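Local coordinates for protein putative dihydrodipicolinate synthase (PDB 2PCQ) that belongs to the dihydrodipicolinate synthase family, its chain folded as a TIM barrel and found as an assembly of four chains, at residues Pro5-Phe10 and Arg22-Ala27; Gly44-Pro49 and Pro257-Glu262; Leu69-Glu72 and Gln76-Gly79; Glu83-Gly88 and Glu117-Phe122; Leu134-Val139 and Ile161-Ala166. All blocks are in the same frame, centred on the assembly; numbering follows the deposited sequence.

Contact 1 (Pro5-Phe10 and Arg22-Ala27); sequences PIPTPF and RELAQA
Ile6 and Ala25 mark the closest approach of the two backbones, their CA atoms 7.1 Å apart. Residues 5-10 form the end of strand 2-6 and the loop that leaves it, an extended run punctuated by three prolines, while residues 22-27 are a continuous part of helix 18-28. No hydrogen bond joins the two segments, which are held together by side-chain packing alone.

Leu24 carries most of the contact. With its CG anti to the backbone N (chi1 -178°), the branch reaches toward the loop, and one methyl does the touching: CD2 of Leu24 lies 3.7 Å from CG of Pro7 and 3.6 Å from the backbone O of Pro7. The same methyl meets the ring of Pro9, CD2 of Leu24 to CG of Pro9 being 4.1 Å. A single methyl thus touches two rigid rings. The leucine runs roughly perpendicular to the Pro7 ring and at a slant to that of Pro9. One residue on in the helix, the CB of Ala25 receives the CD1 tip of Ile6 at 4.1 Å. Phe21 extends the apolar surface, touching Ile6, Thr8 and Pro9, and Lys242 and Leu245 of helix 216-247 pack on Pro7. The polar side chain of Thr8, whose CB is directed away from the helix, bonds instead to the carbonyl of Gly42.

Strand 2-6, helix 18-28 and strand 36-37 constitute the first beta-alpha-beta unit of the TIM barrel, and this buried packing seats its helix against the C-terminal end of strand 2-6 and the loop that follows it.

Contact 2 (Gly44-Pro49 and Pro257-Glu262); sequences GVHLTP and PPYPAE
His46 and Tyr259 bring two distant loops together through their rings. The nearest atoms are CE1 of His46 and CE1 of Tyr259, 3.4 Å apart, with NE2 of His46 also 3.6 Å from CE1 of Tyr259. The planes are tilted by only 27°, yet the rings are displaced so far, with centroids separated by 5.2 Å, that they share little face. A water completes the pair: it lies in the plane of the imidazole, at its edge, 2.8 Å from NE2 of His46, and 2.6 Å from OH of Tyr259. The water thus links two polar groups that do not bond to each other directly.

Further out, Glu43 positions the imidazole by a hydrogen bond between its OE1 and ND1 of His46, so both ring nitrogens have partners and the rotation of the ring is restrained. Arg256 bonds to the carbonyl of His46, tying the loop to the residue just before Pro257. A cis peptide precedes Pro258, and one residue later Tyr259 turns toward the histidine, its CG anti to the carbonyl carbon (chi1 -70°). Tyr100 of the second subunit stacks edge-to-face with His46, while Arg110 of that subunit bonds to the carbonyl of Pro258.

In the fold, the histidine belongs to the loop between strand 36-37 and helix 49-57, and the tyrosine to the long connection between helices 216-247 and 266-278; both loops face the second subunit.

Contact 3 (Leu69-Glu72 and Gln76-Gly79); sequences LMEE and QAEG
Glu71 lies across the backbone of Ala77 and Gln76, and its chain can be followed atom by atom. CB of Glu71 sits 4.0 Å from the N of Ala77 and 4.2 Å from the CB of Ala77. CG of Glu71 goes anti to the carbonyl carbon (chi1 -61°), which brings it within 3.7 Å of the CA of Ala77 and equally close to the backbone O of Gln76. A bend at chi2 (-59°) turns the carboxylate toward Gln76 instead of letting it extend. CD of Glu71 is then 3.9 Å from the O of Gln76, and OE1 of Glu71 rests 3.6 Å from CB of Gln76. The methylenes and OE1 therefore pack against the first turn of the helix, while OE2 has a charged partner at long range, a weak ion pair with Arg52.

Around this chain, smaller contacts complete the packing. CD2 of Leu69 meets CB of Ala77 at 4.0 Å, and the amide oxygen OE1 of Gln76 lies 3.7 Å from CB of Glu72. Both ends of that amide are held, OE1 by OG1 of Thr73 and NE2 by the carbonyl of Val45 in the second subunit, while the Glu72 carboxylate leads away from the helix and its OE1 accepts from the backbone N atoms of Arg98 and Tyr99.

The contact spans the turn from strand 66-69 into helix 74-87. Leu69 pairs through its backbone with Leu93 of the next strand, and Tyr111 of helix 107-118 packs on Leu69, Glu71 and Ala77.

Contact 4 (Glu83-Gly88 and Glu117-Phe122); sequences EAKAAG and EKMPLF
Lys85 and Lys118 are joined through one water, which accepts a hydrogen bond from NZ of Lys85 at 2.8 Å and donates one to the backbone O of Lys118, also at 2.8 Å. The reach depends on a fully extended lysine: CG lies anti to the backbone N (chi1 -173°), and every later torsion is likewise near 180°. Lys118 coils by contrast, its chain bent at successive torsions, and the two ammonium groups stay 6.1 Å apart from NZ of Lys85 to NZ of Lys118. Both lysines are exposed, so solvent probably screens their like charges.

Next to this water bridge the contact is apolar. Selenomethionine Met119 extends its selenium over the helix, SE of Met119 being 3.8 Å from CB of Lys85 and 4.4 Å from CB of Ala84. Here the C-terminal end of helix 74-87 meets the lead from helix 107-118 into strand 121-125, on the outside of the TIM barrel. Strand 91-94 lies beneath, and its Leu92 packs on both Ala84 and Met119.

Helix 74-87 ends in a Schellman motif. Gly88 leaves helical geometry with a positive phi of 91°, and its N bonds to the O of Lys85 at 3.0 Å. On the flank of the same helix, Glu83 forms a salt bridge with Arg52, while one turn later Ala87 packs against Leu56 of helix 49-57 and against Phe65.

Contact 5 (Leu134-Val139 and Ile161-Ala166); sequences LPLEAV and IAFYQA
Leu136 is the bump of this contact, and the hollow is the notch between the rings of Phe163 and Tyr164 on the facing helix. CB of Leu136 lies over one face of the phenylalanine, 4.1 Å from the ring centroid of Phe163 and 14° off the ring normal, a CH-pi contact. From there the two side chains run antiparallel, and CD1 of Leu136 ends above the root of the same ring, 3.9 Å from CG of Phe163. The second branch fills the other side of the notch: CD2 of Leu136 reaches CE1 of Tyr164 at 3.6 Å, the leucine roughly perpendicular to the tyrosine. One turn further along, CG1 of Val139 presses on the same tyrosine atom, at 3.9 Å from CE1 of Tyr164. CD1 of Tyr164 meets the edge of the Phe163 ring in its plane.

Beyond the notch, Phe163 packs on Phe227 of the third subunit, and Arg160 bonds to the carbonyl of Leu134 just ahead of helix 136-142. No hydrogen bond runs between 134-139 and 161-166, so their contact relies on shape and dispersion: Leu136 and Val139 bear on how the Tyr164 ring is turned, while its one polar tip, OH, is held by OD2 of Asp153.

Starting from the N terminus, contact 1 closes the first short loop, between strand 2-6 and helix 18-28. Contact 2 opens next, at residues 44-49, and closes only at 257-262, so most of the barrel lies inside its loop. Contacts 3, 4 and 5 are nested there and follow one another in series; no two loops cross. Contacts 3 and 4 share helix 74-87, whose end contact 4 joins to the link between helix 107-118 and strand 121-125, whereas contact 5 joins helices 136-142 and 158-167. Phe10 touches Leu47 and Val45 touches Met70, which links contact 1 to contact 2 and contact 2 to contact 3. Contacts 2 and 3 also face the second subunit, and contact 5 the third.

Contact 1 (Pro5-Phe10 and Arg22-Ala27)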
# COMPACT_ATOMS: atom_id res chain seq x y z
N PRO A 5 11.63 13.25 -22.19
CA PRO A 5 12.60 12.27 -21.69
C PRO A 5 12.76 11.31 -22.87
O PRO A 5 11.96 10.38 -23.04
CB PRO A 5 11.87 11.63 -20.51
CG PRO A 5 10.43 11.67 -20.95
CD PRO A 5 10.31 13.06 -21.55
N ILE A 6 13.76 11.54 -23.71
CA ILE A 6 13.94 10.68 -24.88
C ILE A 6 14.32 9.25 -24.54
O ILE A 6 15.13 8.99 -23.65
CB ILE A 6 14.99 11.25 -25.87
CG1 ILE A 6 16.38 11.26 -25.24
CG2 ILE A 6 14.59 12.67 -26.28
CD1 ILE A 6 17.48 11.57 -26.24
N PRO A 7 13.72 8.28 -25.24
CA PRO A 7 14.04 6.88 -24.98
C PRO A 7 15.43 6.55 -25.52
O PRO A 7 15.97 7.30 -26.33
CB PRO A 7 12.93 6.13 -25.71
CG PRO A 7 12.63 7.02 -26.87
CD PRO A 7 12.64 8.40 -26.24
N THR A 8 16.00 5.46 -25.04
CA THR A 8 17.31 5.01 -25.49
C THR A 8 17.05 3.79 -26.37
O THR A 8 16.60 2.75 -25.88
CB THR A 8 18.22 4.63 -24.32
OG1 THR A 8 18.41 5.78 -23.48
CG2 THR A 8 19.58 4.17 -24.83
N PRO A 9 17.33 3.90 -27.67
CA PRO A 9 17.13 2.83 -28.65
C PRO A 9 18.00 1.58 -28.50
O PRO A 9 19.20 1.67 -28.27
CB PRO A 9 17.39 3.52 -29.99
CG PRO A 9 17.13 4.97 -29.71
CD PRO A 9 17.75 5.14 -28.35
N PHE A 10 17.35 0.43 -28.65
CA PHE A 10 18.00 -0.88 -28.62
C PHE A 10 17.40 -1.57 -29.84
O PHE A 10 16.26 -1.28 -30.21
CB PHE A 10 17.60 -1.70 -27.38
CG PHE A 10 18.09 -1.14 -26.08
CD1 PHE A 10 19.43 -1.24 -25.71
CD2 PHE A 10 17.20 -0.51 -25.21
CE1 PHE A 10 19.87 -0.72 -24.49
CE2 PHE A 10 17.63 0.02 -23.99
CZ PHE A 10 18.97 -0.09 -23.63
N ARG A 22 21.40 9.02 -31.53
CA ARG A 22 21.79 10.34 -32.02
C ARG A 22 20.76 10.92 -32.99
O ARG A 22 20.41 12.10 -32.90
CB ARG A 22 23.16 10.26 -32.70
CG ARG A 22 23.67 11.57 -33.25
CD ARG A 22 25.11 11.45 -33.75
NE ARG A 22 25.31 10.33 -34.66
CZ ARG A 22 25.92 9.19 -34.33
NH1 ARG A 22 26.40 9.02 -33.11
NH2 ARG A 22 26.05 8.22 -35.22
N GLU A 23 20.25 10.09 -33.89
CA GLU A 23 19.27 10.55 -34.86
C GLU A 23 17.96 10.94 -34.18
O GLU A 23 17.33 11.93 -34.54
CB GLU A 23 18.98 9.46 -35.89
CG GLU A 23 18.13 9.92 -37.06
CD GLU A 23 17.77 8.80 -38.01
OE1 GLU A 23 18.67 8.01 -38.36
OE2 GLU A 23 16.59 8.72 -38.42
N LEU A 24 17.57 10.16 -33.18
CA LEU A 24 16.34 10.43 -32.45
C LEU A 24 16.42 11.77 -31.73
O LEU A 24 15.50 12.57 -31.78
CB LEU A 24 16.08 9.32 -31.43
CG LEU A 24 14.80 9.43 -30.60
CD1 LEU A 24 13.60 9.32 -31.52
CD2 LEU A 24 14.78 8.34 -29.54
N ALA A 25 17.55 12.01 -31.06
CA ALA A 25 17.74 13.25 -30.33
C ALA A 25 17.69 14.46 -31.26
O ALA A 25 17.10 15.48 -30.92
CB ALA A 25 19.08 13.21 -29.59
N GLN A 26 18.30 14.33 -32.43
CA GLN A 26 18.34 15.41 -33.41
C GLN A 26 16.97 15.70 -34.02
O GLN A 26 16.70 16.83 -34.43
CB GLN A 26 19.34 15.09 -34.53
CG GLN A 26 20.76 14.85 -34.03
CD GLN A 26 21.72 14.45 -35.15
OE1 GLN A 26 21.42 13.56 -35.95
NE2 GLN A 26 22.88 15.09 -35.19
N ALA A 27 16.12 14.69 -34.08
CA ALA A 27 14.79 14.84 -34.65
C ALA A 27 13.80 15.49 -33.68
O ALA A 27 12.79 16.05 -34.10
CB ALA A 27 14.25 13.49 -35.10

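Contact 2 (Gly44-Pro49 and Pro257-Glu262)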
# COMPACT_ATOMS: atom_id res chain seq x y z
N GLY A 44 17.79 4.10 -18.51
CA GLY A 44 19.15 4.24 -18.04
C GLY A 44 19.59 3.06 -17.20
O GLY A 44 20.72 2.60 -17.32
N VAL A 45 18.70 2.55 -16.35
CA VAL A 45 19.03 1.41 -15.49
C VAL A 45 19.15 0.10 -16.27
O VAL A 45 19.52 -0.93 -15.70
CB VAL A 45 17.99 1.22 -14.35
CG1 VAL A 45 17.96 2.47 -13.47
CG2 VAL A 45 16.62 0.93 -14.93
N HIS A 46 18.84 0.13 -17.56
CA HIS A 46 18.95 -1.06 -18.39
C HIS A 46 20.31 -1.12 -19.07
O HIS A 46 20.59 -2.03 -19.85
CB HIS A 46 17.84 -1.09 -19.44
CG HIS A 46 16.51 -1.51 -18.90
ND1 HIS A 46 15.40 -1.67 -19.71
CD2 HIS A 46 16.11 -1.85 -17.65
CE1 HIS A 46 14.38 -2.08 -18.97
NE2 HIS A 46 14.79 -2.20 -17.72
N LEU A 47 21.16 -0.14 -18.76
CA LEU A 47 22.50 -0.08 -19.35
C LEU A 47 23.60 -0.32 -18.34
O LEU A 47 23.46 0.01 -17.16
CB LEU A 47 22.73 1.31 -19.97
CG LEU A 47 21.75 1.83 -21.01
CD1 LEU A 47 22.06 3.29 -21.29
CD2 LEU A 47 21.85 1.01 -22.28
N THR A 48 24.70 -0.91 -18.79
CA THR A 48 25.85 -1.13 -17.93
C THR A 48 26.58 0.21 -17.93
O THR A 48 26.33 1.05 -18.79
CB THR A 48 26.81 -2.20 -18.50
OG1 THR A 48 27.31 -1.75 -19.77
CG2 THR A 48 26.10 -3.53 -18.67
N PRO A 49 27.48 0.43 -16.96
CA PRO A 49 28.21 1.70 -16.91
C PRO A 49 28.90 2.03 -18.24
O PRO A 49 28.97 3.18 -18.65
CB PRO A 49 29.21 1.48 -15.78
CG PRO A 49 28.43 0.60 -14.84
CD PRO A 49 27.79 -0.40 -15.78
N PRO A 257 15.10 -6.56 -23.95
CA PRO A 257 14.51 -7.81 -23.46
C PRO A 257 14.78 -7.94 -21.97
O PRO A 257 15.83 -7.49 -21.49
CB PRO A 257 15.22 -8.88 -24.28
CG PRO A 257 15.48 -8.17 -25.59
CD PRO A 257 15.96 -6.81 -25.13
N PRO A 258 13.89 -8.61 -21.22
CA PRO A 258 12.65 -9.29 -21.60
C PRO A 258 11.41 -8.44 -21.86
O PRO A 258 10.31 -8.98 -22.01
CB PRO A 258 12.44 -10.24 -20.44
CG PRO A 258 12.80 -9.35 -19.28
CD PRO A 258 14.07 -8.66 -19.76
N TYR A 259 11.55 -7.12 -21.89
CA TYR A 259 10.37 -6.29 -22.13
C TYR A 259 9.86 -6.44 -23.56
O TYR A 259 10.64 -6.63 -24.50
CB TYR A 259 10.68 -4.84 -21.76
CG TYR A 259 10.85 -4.66 -20.26
CD1 TYR A 259 12.10 -4.77 -19.65
CD2 TYR A 259 9.73 -4.46 -19.45
CE1 TYR A 259 12.23 -4.67 -18.26
CE2 TYR A 259 9.86 -4.37 -18.06
CZ TYR A 259 11.11 -4.47 -17.48
OH TYR A 259 11.22 -4.37 -16.11
N PRO A 260 8.53 -6.36 -23.75
CA PRO A 260 7.85 -6.50 -25.04
C PRO A 260 8.12 -5.43 -26.09
O PRO A 260 8.17 -4.23 -25.80
CB PRO A 260 6.38 -6.56 -24.65
CG PRO A 260 6.32 -5.61 -23.50
CD PRO A 260 7.56 -5.99 -22.70
N ALA A 261 8.29 -5.88 -27.33
CA ALA A 261 8.56 -5.00 -28.46
C ALA A 261 7.32 -4.16 -28.79
O ALA A 261 7.43 -3.06 -29.34
CB ALA A 261 8.97 -5.82 -29.68
N GLU A 262 6.15 -4.69 -28.46
CA GLU A 262 4.90 -4.00 -28.71
C GLU A 262 4.05 -3.92 -27.45
O GLU A 262 4.09 -4.82 -26.60
CB GLU A 262 4.14 -4.71 -29.84
CG GLU A 262 4.74 -4.45 -31.21
CD GLU A 262 4.10 -5.27 -32.31
OE1 GLU A 262 2.88 -5.56 -32.22
OE2 GLU A 262 4.80 -5.62 -33.28
O HOH W 1 13.37 -3.04 -15.48

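Contact 3 (Leu69-Glu72 and Gln76-Gly79)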
# COMPACT_ATOMS: atom_id res chain seq x y z
N LEU A 69 20.43 10.56 -13.44
CA LEU A 69 21.44 9.76 -12.75
C LEU A 69 20.71 8.89 -11.73
O LEU A 69 20.20 9.38 -10.71
CB LEU A 69 22.47 10.65 -12.06
CG LEU A 69 23.72 9.93 -11.53
CD1 LEU A 69 24.86 10.92 -11.39
CD2 LEU A 69 23.42 9.26 -10.21
N MSE A 70 20.66 7.60 -12.01
CA MSE A 70 19.99 6.66 -11.13
C MSE A 70 20.95 5.56 -10.70
O MSE A 70 21.13 4.57 -11.40
CB MSE A 70 18.78 6.07 -11.83
CG MSE A 70 17.91 7.14 -12.43
SE MSE A 70 16.32 6.41 -13.19
CE MSE A 70 15.76 7.98 -14.18
N GLU A 71 21.56 5.75 -9.53
CA GLU A 71 22.50 4.79 -8.97
C GLU A 71 22.10 4.49 -7.53
O GLU A 71 21.30 5.22 -6.94
CB GLU A 71 23.93 5.34 -9.01
CG GLU A 71 24.48 5.67 -10.40
CD GLU A 71 24.50 4.48 -11.34
OE1 GLU A 71 24.74 3.35 -10.88
OE2 GLU A 71 24.27 4.68 -12.55
N GLU A 72 22.68 3.43 -6.98
CA GLU A 72 22.38 3.00 -5.62
C GLU A 72 23.39 3.53 -4.61
O GLU A 72 23.09 3.61 -3.42
CB GLU A 72 22.36 1.47 -5.54
CG GLU A 72 21.42 0.77 -6.53
CD GLU A 72 19.97 0.73 -6.06
OE1 GLU A 72 19.67 1.22 -4.95
OE2 GLU A 72 19.13 0.19 -6.82
N GLN A 76 29.19 4.32 -7.33
CA GLN A 76 28.60 4.06 -8.64
C GLN A 76 28.16 5.36 -9.31
O GLN A 76 28.22 5.49 -10.53
CB GLN A 76 27.38 3.13 -8.51
CG GLN A 76 27.72 1.69 -8.18
CD GLN A 76 26.52 0.93 -7.67
OE1 GLN A 76 25.91 1.31 -6.67
NE2 GLN A 76 26.17 -0.15 -8.36
N ALA A 77 27.73 6.31 -8.50
CA ALA A 77 27.28 7.60 -9.00
C ALA A 77 28.41 8.46 -9.55
O ALA A 77 28.23 9.20 -10.52
CB ALA A 77 26.56 8.36 -7.89
N GLU A 78 29.59 8.35 -8.94
CA GLU A 78 30.73 9.16 -9.37
C GLU A 78 31.01 9.13 -10.87
O GLU A 78 31.15 10.18 -11.50
CB GLU A 78 31.98 8.74 -8.58
CG GLU A 78 33.14 8.22 -9.41
CD GLU A 78 34.40 8.05 -8.59
OE1 GLU A 78 35.42 7.57 -9.14
OE2 GLU A 78 34.39 8.40 -7.39
N GLY A 79 31.08 7.93 -11.45
CA GLY A 79 31.34 7.83 -12.88
C GLY A 79 30.24 8.44 -13.72
O GLY A 79 30.50 9.13 -14.71

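Contact 4 (Glu83-Gly88 and Glu117-Phe122)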
# COMPACT_ATOMS: atom_id res chain seq x y z
N GLU A 83 30.78 11.60 -16.32
CA GLU A 83 30.39 11.44 -17.72
C GLU A 83 29.43 12.54 -18.15
O GLU A 83 29.59 13.13 -19.22
CB GLU A 83 29.75 10.06 -17.92
CG GLU A 83 30.75 8.91 -17.86
CD GLU A 83 30.11 7.58 -17.50
OE1 GLU A 83 28.90 7.41 -17.73
OE2 GLU A 83 30.84 6.70 -17.00
N ALA A 84 28.44 12.82 -17.31
CA ALA A 84 27.45 13.85 -17.60
C ALA A 84 28.11 15.22 -17.70
O ALA A 84 27.79 16.01 -18.58
CB ALA A 84 26.38 13.86 -16.51
N LYS A 85 29.04 15.49 -16.79
CA LYS A 85 29.73 16.77 -16.77
C LYS A 85 30.59 16.95 -18.02
O LYS A 85 30.61 18.03 -18.62
CB LYS A 85 30.61 16.87 -15.52
CG LYS A 85 31.24 18.24 -15.34
CD LYS A 85 32.10 18.32 -14.09
CE LYS A 85 32.78 19.67 -14.00
NZ LYS A 85 33.70 19.75 -12.84
N ALA A 86 31.28 15.89 -18.43
CA ALA A 86 32.13 15.93 -19.61
C ALA A 86 31.31 16.12 -20.88
O ALA A 86 31.81 16.65 -21.87
CB ALA A 86 32.96 14.65 -19.71
N ALA A 87 30.06 15.68 -20.85
CA ALA A 87 29.18 15.80 -22.01
C ALA A 87 28.62 17.22 -22.12
O ALA A 87 28.06 17.59 -23.14
CB ALA A 87 28.04 14.80 -21.91
N GLY A 88 28.79 18.00 -21.06
CA GLY A 88 28.30 19.37 -21.07
C GLY A 88 26.88 19.51 -20.55
O GLY A 88 26.21 20.51 -20.83
N GLU A 117 27.73 18.85 -4.61
CA GLU A 117 29.02 19.46 -4.36
C GLU A 117 29.83 19.47 -5.66
O GLU A 117 30.69 20.34 -5.86
CB GLU A 117 29.77 18.66 -3.30
CG GLU A 117 31.06 19.29 -2.80
CD GLU A 117 30.83 20.65 -2.17
OE1 GLU A 117 29.99 20.75 -1.24
OE2 GLU A 117 31.48 21.63 -2.60
N LYS A 118 29.53 18.54 -6.56
CA LYS A 118 30.26 18.42 -7.82
C LYS A 118 29.49 18.91 -9.06
O LYS A 118 30.10 19.27 -10.08
CB LYS A 118 30.64 16.94 -8.05
CG LYS A 118 31.36 16.27 -6.89
CD LYS A 118 32.74 16.87 -6.63
CE LYS A 118 33.68 16.61 -7.80
NZ LYS A 118 35.05 17.14 -7.54
N MSE A 119 28.16 18.95 -8.98
CA MSE A 119 27.40 19.38 -10.13
C MSE A 119 26.00 19.79 -9.77
O MSE A 119 25.42 19.29 -8.81
CB MSE A 119 27.31 18.24 -11.15
CG MSE A 119 27.62 18.61 -12.57
SE MSE A 119 27.26 17.07 -13.65
CE MSE A 119 26.04 17.93 -14.90
N PRO A 120 25.42 20.73 -10.54
CA PRO A 120 24.06 21.20 -10.28
C PRO A 120 23.13 20.04 -10.57
O PRO A 120 23.40 19.22 -11.45
CB PRO A 120 23.88 22.34 -11.30
CG PRO A 120 25.31 22.80 -11.53
CD PRO A 120 26.07 21.52 -11.60
N LEU A 121 22.05 19.95 -9.81
CA LEU A 121 21.10 18.88 -10.02
C LEU A 121 19.67 19.18 -9.60
O LEU A 121 19.41 20.11 -8.82
CB LEU A 121 21.56 17.57 -9.34
CG LEU A 121 21.46 17.18 -7.85
CD1 LEU A 121 22.80 17.38 -7.18
CD2 LEU A 121 20.37 17.93 -7.13
N PHE A 122 18.76 18.39 -10.14
CA PHE A 122 17.34 18.48 -9.81
C PHE A 122 17.05 17.18 -9.07
O PHE A 122 17.61 16.14 -9.41
CB PHE A 122 16.49 18.52 -11.09
CG PHE A 122 16.44 19.86 -11.76
CD1 PHE A 122 15.45 20.77 -11.43
CD2 PHE A 122 17.38 20.20 -12.73
CE1 PHE A 122 15.38 22.01 -12.06
CE2 PHE A 122 17.33 21.44 -13.36
CZ PHE A 122 16.33 22.35 -13.03
O HOH W 2 32.88 19.37 -10.24

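Contact 5 (Leu134-Val139 and Ile161-Ala166)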
# COMPACT_ATOMS: atom_id res chain seq x y z
N LEU A 134 10.44 10.33 -1.36
CA LEU A 134 11.39 11.43 -1.23
C LEU A 134 10.58 12.41 -0.40
O LEU A 134 9.89 13.28 -0.94
CB LEU A 134 11.76 12.04 -2.58
CG LEU A 134 12.75 13.22 -2.53
CD1 LEU A 134 13.98 12.84 -1.74
CD2 LEU A 134 13.14 13.63 -3.94
N PRO A 135 10.61 12.25 0.93
CA PRO A 135 9.88 13.10 1.88
C PRO A 135 10.00 14.58 1.60
O PRO A 135 11.06 15.07 1.22
CB PRO A 135 10.50 12.72 3.22
CG PRO A 135 10.87 11.28 3.03
CD PRO A 135 11.48 11.29 1.65
N LEU A 136 8.89 15.29 1.78
CA LEU A 136 8.89 16.73 1.57
C LEU A 136 9.85 17.37 2.57
O LEU A 136 10.45 18.41 2.28
CB LEU A 136 7.47 17.29 1.74
CG LEU A 136 6.47 16.84 0.65
CD1 LEU A 136 5.06 17.31 0.98
CD2 LEU A 136 6.93 17.37 -0.70
N GLU A 137 10.02 16.74 3.73
CA GLU A 137 10.94 17.26 4.74
C GLU A 137 12.35 17.28 4.16
O GLU A 137 13.10 18.22 4.37
CB GLU A 137 10.94 16.38 6.00
CG GLU A 137 9.69 16.43 6.86
CD GLU A 137 8.46 15.83 6.18
OE1 GLU A 137 8.62 14.88 5.38
OE2 GLU A 137 7.34 16.30 6.47
N ALA A 138 12.71 16.22 3.43
CA ALA A 138 14.03 16.12 2.83
C ALA A 138 14.17 17.16 1.72
O ALA A 138 15.22 17.79 1.58
CB ALA A 138 14.25 14.72 2.27
N VAL A 139 13.12 17.33 0.92
CA VAL A 139 13.17 18.31 -0.16
C VAL A 139 13.40 19.71 0.41
O VAL A 139 14.18 20.48 -0.13
CB VAL A 139 11.85 18.32 -0.98
CG1 VAL A 139 11.91 19.41 -2.05
CG2 VAL A 139 11.61 16.95 -1.62
N ILE A 161 3.29 19.33 -5.20
CA ILE A 161 3.52 20.51 -6.04
C ILE A 161 3.05 21.76 -5.29
O ILE A 161 3.74 22.79 -5.29
CB ILE A 161 2.74 20.42 -7.37
CG1 ILE A 161 3.12 19.14 -8.13
CG2 ILE A 161 3.01 21.65 -8.22
CD1 ILE A 161 4.54 19.09 -8.62
N ALA A 162 1.88 21.67 -4.66
CA ALA A 162 1.33 22.79 -3.91
C ALA A 162 2.26 23.17 -2.76
O ALA A 162 2.42 24.35 -2.43
CB ALA A 162 -0.06 22.43 -3.36
N PHE A 163 2.88 22.15 -2.15
CA PHE A 163 3.81 22.36 -1.05
C PHE A 163 5.02 23.17 -1.54
O PHE A 163 5.39 24.17 -0.92
CB PHE A 163 4.29 21.02 -0.50
CG PHE A 163 5.38 21.15 0.54
CD1 PHE A 163 5.06 21.29 1.88
CD2 PHE A 163 6.72 21.13 0.16
CE1 PHE A 163 6.07 21.43 2.84
CE2 PHE A 163 7.73 21.27 1.11
CZ PHE A 163 7.41 21.41 2.45
N TYR A 164 5.63 22.74 -2.64
CA TYR A 164 6.80 23.46 -3.16
C TYR A 164 6.43 24.92 -3.41
O TYR A 164 7.20 25.83 -3.09
CB TYR A 164 7.28 22.86 -4.48
CG TYR A 164 7.47 21.35 -4.51
CD1 TYR A 164 8.04 20.68 -3.43
CD2 TYR A 164 7.11 20.61 -5.63
CE1 TYR A 164 8.24 19.30 -3.47
CE2 TYR A 164 7.31 19.24 -5.68
CZ TYR A 164 7.87 18.58 -4.60
OH TYR A 164 8.05 17.22 -4.65
N GLN A 165 5.25 25.12 -3.99
CA GLN A 165 4.76 26.45 -4.33
C GLN A 165 4.59 27.37 -3.12
O GLN A 165 4.97 28.53 -3.15
CB GLN A 165 3.43 26.34 -5.07
CG GLN A 165 2.80 27.69 -5.43
CD GLN A 165 1.45 27.55 -6.09
OE1 GLN A 165 0.56 26.87 -5.57
NE2 GLN A 165 1.28 28.19 -7.25
N ALA A 166 4.00 26.83 -2.05
CA ALA A 166 3.75 27.62 -0.86
C ALA A 166 4.95 27.78 0.08
O ALA A 166 5.08 28.81 0.75
CB ALA A 166 2.58 27.02 -0.08